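Long-range contact in 373aa long hypothetical citrate synthase (Sulfolobus tokodaii, PDB 1VGP), which is a hypothetical member of the citrate synthase family, with a largely helical fold, and forms a dimer of two identical subunits: residues I94-L102 against K119-V128. Residues are numbered along the deposited sequence; the frame is centred on the assembly and turned at random.
Sequences ILRTAVSLL and KLISKFPTIV
Lys119 lays its end beside Leu102, opening a buried helix-helix packing of the mainly helical citrate synthase fold in which 94-102 and 119-128 cross at 132° between their N-to-C directions, well away from antiparallel, their axes 10.2 Å apart at closest approach. The lysine chain bends at chi2 and chi3, which brings NZ to 4.0 Å from Leu102 CD2, while the ammonium itself is hydrogen-bonded to Tyr200 OH. Next in sequence, Leu120 offers a single methyl, CD2, to both Val99 and Leu102; it stands 4.0 Å from Val99 CG1. One turn on from Lys119, Lys123 contributes only its aliphatic part: CD lies against both methyls of Leu102, and the charge is carried past them to a salt bridge with Glu71. Together with Ile127, these three residues form the hole that receives Leu102 as a knob. Phe124 presents CD1 and CE1 to Leu95, whose CD2 is 3.6 Å from CE1, and CZ to Val99 CG2; both methyls meet the ring obliquely. Helix 113-135 is kinked just beyond, around Pro125. Away from this interface, Thr97 OG1 of helix 91-105 is hydrogen-bonded to Ser100 OG of the second subunit, and Ser100 OG to Thr97 OG1 of that subunit, so the helix is held between the dimer interface and helix 113-135. Ile127 is the reciprocal knob, set among Ile94, Leu95, Ala98 and Leu102. With CG1 anti to the carbonyl carbon (chi1 -62°) and the chain then extended, CD1 reaches Ala98 CB at 3.6 Å, and CG2 lies 3.6 Å from Leu95 CD1. Val128 completes the row, its CG2 4.1 Å from that same Leu95 CD1.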
loop_
_atom_site.group_PDB
_atom_site.type_symbol
_atom_site.label_atom_id
_atom_site.label_comp_id
_atom_site.label_asym_id
_atom_site.label_seq_id
_atom_site.Cartn_x
_atom_site.Cartn_y
_atom_site.Cartn_z
ATOM N N ILE A 94 -9.824 -0.968 -9.902
ATOM C CA ILE A 94 -11.012 -1.686 -9.474
ATOM C C ILE A 94 -10.599 -2.715 -8.433
ATOM O O ILE A 94 -11.190 -2.801 -7.353
ATOM C CB ILE A 94 -11.710 -2.404 -10.665
ATOM C CG1 ILE A 94 -12.304 -1.366 -11.616
ATOM C CG2 ILE A 94 -12.817 -3.316 -10.154
ATOM C CD1 ILE A 94 -13.224 -0.368 -10.923
ATOM N N LEU A 95 -9.567 -3.481 -8.767
ATOM C CA LEU A 95 -9.106 -4.562 -7.915
ATOM C C LEU A 95 -8.653 -4.025 -6.549
ATOM O O LEU A 95 -8.974 -4.591 -5.496
ATOM C CB LEU A 95 -7.959 -5.300 -8.609
ATOM C CG LEU A 95 -7.635 -6.708 -8.098
ATOM C CD1 LEU A 95 -8.892 -7.573 -8.127
ATOM C CD2 LEU A 95 -6.546 -7.321 -8.968
ATOM N N ARG A 96 -7.907 -2.930 -6.580
ATOM C CA ARG A 96 -7.420 -2.275 -5.373
ATOM C C ARG A 96 -8.575 -1.889 -4.456
ATOM O O ARG A 96 -8.582 -2.208 -3.262
ATOM C CB ARG A 96 -6.634 -1.019 -5.750
ATOM C CG ARG A 96 -5.933 -0.335 -4.592
ATOM C CD ARG A 96 -5.332 0.974 -5.061
ATOM N NE ARG A 96 -6.366 1.865 -5.562
ATOM C CZ ARG A 96 -6.159 2.843 -6.437
ATOM N NH1 ARG A 96 -4.960 3.022 -6.966
ATOM N NH2 ARG A 96 -7.155 3.651 -6.778
ATOM N N THR A 97 -9.552 -1.197 -5.023
ATOM C CA THR A 97 -10.687 -0.724 -4.260
ATOM C C THR A 97 -11.516 -1.896 -3.716
ATOM O O THR A 97 -11.923 -1.907 -2.539
ATOM C CB THR A 97 -11.568 0.188 -5.141
ATOM O OG1 THR A 97 -10.739 1.152 -5.797
ATOM C CG2 THR A 97 -12.597 0.925 -4.302
ATOM N N ALA A 98 -11.761 -2.890 -4.564
ATOM C CA ALA A 98 -12.592 -4.019 -4.173
ATOM C C ALA A 98 -11.961 -4.764 -2.998
ATOM O O ALA A 98 -12.647 -5.143 -2.046
ATOM C CB ALA A 98 -12.782 -4.943 -5.352
ATOM N N VAL A 99 -10.652 -4.985 -3.064
ATOM C CA VAL A 99 -9.956 -5.654 -1.968
ATOM C C VAL A 99 -10.068 -4.815 -0.691
ATOM O O VAL A 99 -10.244 -5.343 0.404
ATOM C CB VAL A 99 -8.461 -5.876 -2.316
ATOM C CG1 VAL A 99 -7.724 -6.503 -1.128
ATOM C CG2 VAL A 99 -8.345 -6.759 -3.552
ATOM N N SER A 100 -9.966 -3.502 -0.848
ATOM C CA SER A 100 -10.111 -2.585 0.273
ATOM C C SER A 100 -11.504 -2.724 0.886
ATOM O O SER A 100 -11.652 -2.782 2.106
ATOM C CB SER A 100 -9.895 -1.147 -0.195
ATOM O OG SER A 100 -9.926 -0.251 0.896
ATOM N N LEU A 101 -12.521 -2.774 0.027
ATOM C CA LEU A 101 -13.899 -2.946 0.476
ATOM C C LEU A 101 -14.072 -4.298 1.153
ATOM O O LEU A 101 -14.740 -4.414 2.184
ATOM C CB LEU A 101 -14.863 -2.827 -0.709
ATOM C CG LEU A 101 -14.979 -1.438 -1.333
ATOM C CD1 LEU A 101 -15.441 -1.542 -2.775
ATOM C CD2 LEU A 101 -15.946 -0.603 -0.519
ATOM N N LEU A 102 -13.460 -5.327 0.581
ATOM C CA LEU A 102 -13.524 -6.649 1.179
ATOM C C LEU A 102 -13.059 -6.595 2.629
ATOM O O LEU A 102 -13.627 -7.263 3.495
ATOM C CB LEU A 102 -12.671 -7.630 0.377
ATOM C CG LEU A 102 -13.387 -8.255 -0.827
ATOM C CD1 LEU A 102 -12.434 -9.152 -1.608
ATOM C CD2 LEU A 102 -14.580 -9.059 -0.333
ATOM N N LYS A 119 -9.483 -17.068 1.255
ATOM C CA LYS A 119 -10.715 -16.425 0.810
ATOM C C LYS A 119 -10.421 -15.226 -0.098
ATOM O O LYS A 119 -11.052 -15.059 -1.144
ATOM C CB LYS A 119 -11.556 -16.003 2.027
ATOM C CG LYS A 119 -10.904 -14.959 2.937
ATOM C CD LYS A 119 -11.829 -13.759 3.206
ATOM C CE LYS A 119 -12.021 -12.887 1.950
ATOM N NZ LYS A 119 -13.004 -11.764 2.145
ATOM N N LEU A 120 -9.458 -14.402 0.293
ATOM C CA LEU A 120 -9.017 -13.304 -0.557
ATOM C C LEU A 120 -8.610 -13.806 -1.938
ATOM O O LEU A 120 -9.061 -13.277 -2.958
ATOM C CB LEU A 120 -7.828 -12.583 0.083
ATOM C CG LEU A 120 -7.970 -11.077 0.283
ATOM C CD1 LEU A 120 -6.599 -10.495 0.598
ATOM C CD2 LEU A 120 -8.573 -10.420 -0.956
ATOM N N ILE A 121 -7.752 -14.827 -1.952
ATOM C CA ILE A 121 -7.183 -15.369 -3.183
ATOM C C ILE A 121 -8.301 -15.841 -4.118
ATOM O O ILE A 121 -8.253 -15.638 -5.331
ATOM C CB ILE A 121 -6.241 -16.564 -2.855
ATOM C CG1 ILE A 121 -5.008 -16.052 -2.117
ATOM C CG2 ILE A 121 -5.837 -17.290 -4.125
ATOM C CD1 ILE A 121 -4.158 -17.128 -1.516
ATOM N N SER A 122 -9.310 -16.462 -3.526
ATOM C CA SER A 122 -10.398 -17.046 -4.278
ATOM C C SER A 122 -11.331 -16.008 -4.906
ATOM O O SER A 122 -12.018 -16.298 -5.892
ATOM C CB SER A 122 -11.203 -17.971 -3.380
ATOM O OG SER A 122 -12.522 -17.486 -3.251
ATOM N N LYS A 123 -11.355 -14.802 -4.347
ATOM C CA LYS A 123 -12.254 -13.763 -4.839
ATOM C C LYS A 123 -11.661 -12.902 -5.947
ATOM O O LYS A 123 -12.401 -12.230 -6.668
ATOM C CB LYS A 123 -12.696 -12.854 -3.692
ATOM C CG LYS A 123 -13.734 -13.479 -2.768
ATOM C CD LYS A 123 -13.783 -12.755 -1.444
ATOM C CE LYS A 123 -14.912 -13.275 -0.584
ATOM N NZ LYS A 123 -14.460 -14.394 0.271
ATOM N N PHE A 124 -10.335 -12.901 -6.084
ATOM C CA PHE A 124 -9.692 -12.067 -7.099
ATOM C C PHE A 124 -10.289 -12.353 -8.467
ATOM O O PHE A 124 -10.731 -11.446 -9.164
ATOM C CB PHE A 124 -8.178 -12.308 -7.133
ATOM C CG PHE A 124 -7.387 -11.329 -6.307
ATOM C CD1 PHE A 124 -6.567 -10.390 -6.918
ATOM C CD2 PHE A 124 -7.465 -11.346 -4.916
ATOM C CE1 PHE A 124 -5.831 -9.483 -6.155
ATOM C CE2 PHE A 124 -6.733 -10.442 -4.145
ATOM C CZ PHE A 124 -5.916 -9.507 -4.764
ATOM N N PRO A 125 -10.325 -13.633 -8.866
ATOM C CA PRO A 125 -10.886 -13.933 -10.189
ATOM C C PRO A 125 -12.343 -13.475 -10.353
ATOM O O PRO A 125 -12.734 -13.007 -11.427
ATOM C CB PRO A 125 -10.706 -15.451 -10.321
ATOM C CG PRO A 125 -10.506 -15.944 -8.918
ATOM C CD PRO A 125 -9.802 -14.841 -8.200
ATOM N N THR A 126 -13.127 -13.584 -9.279
ATOM C CA THR A 126 -14.517 -13.129 -9.270
ATOM C C THR A 126 -14.615 -11.623 -9.477
ATOM O O THR A 126 -15.467 -11.150 -10.229
ATOM C CB THR A 126 -15.228 -13.476 -7.940
ATOM O OG1 THR A 126 -14.842 -14.780 -7.499
ATOM C CG2 THR A 126 -16.721 -13.459 -8.119
ATOM N N ILE A 127 -13.751 -10.868 -8.800
ATOM C CA ILE A 127 -13.682 -9.420 -9.016
ATOM C C ILE A 127 -13.323 -9.137 -10.473
ATOM O O ILE A 127 -13.970 -8.334 -11.141
ATOM C CB ILE A 127 -12.608 -8.757 -8.122
ATOM C CG1 ILE A 127 -12.959 -8.951 -6.642
ATOM C CG2 ILE A 127 -12.488 -7.280 -8.458
ATOM C CD1 ILE A 127 -11.887 -8.451 -5.690
ATOM N N VAL A 128 -12.287 -9.810 -10.961
ATOM C CA VAL A 128 -11.774 -9.518 -12.285
ATOM C C VAL A 128 -12.810 -9.865 -13.360
ATOM O O VAL A 128 -13.163 -9.022 -14.187
ATOM C CB VAL A 128 -10.448 -10.281 -12.539
ATOM C CG1 VAL A 128 -9.916 -9.985 -13.936
ATOM C CG2 VAL A 128 -9.418 -9.868 -11.499
#